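Local structure of aminotransferase TlmJ (Streptoalloteichus hindustanus, 5UID) at the interface of chains A and B. The protein catalyses pyridoxal 5'-phosphate-dependent transamination as a member of the DegT/DnrJ/EryC1 aminotransferase family, probably in natural product biosynthesis. Sequence-based numbering; all coordinates share one arbitrary frame. Chains: chain A/B, Aminotransferase TlmJ.

The interface of chains A and B. Residues chain A 88, 92, 333, 336, 338-339; chain B 236, 238.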
# COMPACT_ATOMS: atom_id res chain seq x y z
N VAL A 88 1.21 -12.88 -10.54
CA VAL A 88 1.68 -11.92 -11.52
C VAL A 88 2.58 -10.87 -10.88
O VAL A 88 3.53 -10.38 -11.52
CB VAL A 88 0.48 -11.27 -12.25
CG1 VAL A 88 -0.44 -10.56 -11.26
CG2 VAL A 88 0.95 -10.31 -13.33
N ASN A 92 6.23 -9.31 -12.08
CA ASN A 92 6.34 -7.87 -12.24
C ASN A 92 7.45 -7.31 -11.36
O ASN A 92 8.17 -6.38 -11.77
CB ASN A 92 5.01 -7.19 -11.91
CG ASN A 92 4.00 -7.29 -13.05
OD1 ASN A 92 4.27 -7.92 -14.08
ND2 ASN A 92 2.84 -6.67 -12.88
N LEU A 333 2.24 -17.68 -16.42
CA LEU A 333 2.86 -16.42 -16.81
C LEU A 333 3.77 -16.57 -18.02
O LEU A 333 4.02 -15.58 -18.71
CB LEU A 333 3.63 -15.84 -15.63
CG LEU A 333 2.77 -15.41 -14.44
CD1 LEU A 333 3.65 -14.91 -13.30
CD2 LEU A 333 1.78 -14.34 -14.88
N VAL A 336 2.22 -15.12 -21.03
CA VAL A 336 1.96 -13.69 -21.08
C VAL A 336 3.08 -13.03 -21.87
O VAL A 336 4.25 -13.09 -21.47
CB VAL A 336 1.84 -13.09 -19.67
CG1 VAL A 336 1.54 -11.60 -19.75
CG2 VAL A 336 0.77 -13.81 -18.88
N ALA A 338 4.18 -10.16 -22.25
CA ALA A 338 4.92 -9.01 -21.74
C ALA A 338 6.30 -9.41 -21.21
O ALA A 338 7.22 -8.59 -21.23
CB ALA A 338 4.12 -8.32 -20.64
N TYR A 339 6.46 -10.65 -20.75
CA TYR A 339 7.70 -11.09 -20.13
C TYR A 339 8.70 -11.65 -21.14
O TYR A 339 9.55 -12.47 -20.77
CB TYR A 339 7.41 -12.12 -19.04
CG TYR A 339 6.39 -11.65 -18.03
CD1 TYR A 339 6.67 -10.58 -17.19
CD2 TYR A 339 5.16 -12.27 -17.92
CE1 TYR A 339 5.74 -10.14 -16.26
CE2 TYR A 339 4.22 -11.85 -16.99
CZ TYR A 339 4.52 -10.78 -16.17
OH TYR A 339 3.58 -10.36 -15.25
N PHE B 236 -5.50 -13.15 -18.33
CA PHE B 236 -5.23 -11.72 -18.33
C PHE B 236 -3.98 -11.44 -19.15
O PHE B 236 -3.19 -12.34 -19.44
CB PHE B 236 -5.07 -11.18 -16.90
CG PHE B 236 -3.95 -11.84 -16.13
CD1 PHE B 236 -2.66 -11.35 -16.19
CD2 PHE B 236 -4.21 -12.95 -15.34
CE1 PHE B 236 -1.64 -11.95 -15.48
CE2 PHE B 236 -3.19 -13.56 -14.63
CZ PHE B 236 -1.90 -13.06 -14.70
N VAL B 238 -0.67 -8.41 -19.50
CA VAL B 238 0.11 -7.47 -18.71
C VAL B 238 0.58 -6.35 -19.63
O VAL B 238 1.35 -6.60 -20.57
CB VAL B 238 1.30 -8.15 -18.02
CG1 VAL B 238 2.14 -7.13 -17.26
CG2 VAL B 238 0.81 -9.25 -17.08
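B:Val238 pushes its side chain in among A:Val336, A:Ala338, A:Tyr339 and A:Val88, and this is the tight part of the contact. Its CG2 methyl does most of the touching: it lies 3.6 Å from CG1 of A:Val336, the two side chains crossing at roughly a right angle, and 3.5 Å from the phenol OH of A:Tyr339. CG1 of A:Val336 is turned anti to its own backbone N (chi1 -179°), which points that methyl at the incoming valine. From another side the A:Ala338 CB packs 3.8 Å from CB of B:Val238. The tyrosine hydroxyl is tied within chain A by a hydrogen bond that OH donates to the side-chain carbonyl OD1 of A:Asn92, 2.8 Å. That oxygen lies at the ring edge, yet the hydroxyl sits 40° above the amide's carbonyl plane, not on a lone pair. With a phenylalanine in place of A:Tyr339, this bond would go, and the A:Asn92 amide would probably be freer to turn beside CG1 of B:Val238, whose CG2 would lose the hydroxyl it packs against.

B:Phe236 packs with somewhat wider spacing. Its ring meets chain A through CE1 and CZ: CE1 is 3.7 Å from CG2 of A:Val88, and CZ is 3.9 Å from CD2 of A:Leu333. The two side chains run at a slant to the phenylalanine and touch the CE1–CZ rim from opposite sides of its plane, neither lying over the face. A:Leu333 and A:Asn92 form the thin margin, with little surface hidden on either.

The B segment 236–238, ending in strand 237-238, packs onto the chain A surface formed by the start of helix 88-95 and the two short 3-10 helices 333-335 and 337-339, with A:Val336 between them; the two-fold repeats the arrangement with the chains exchanged.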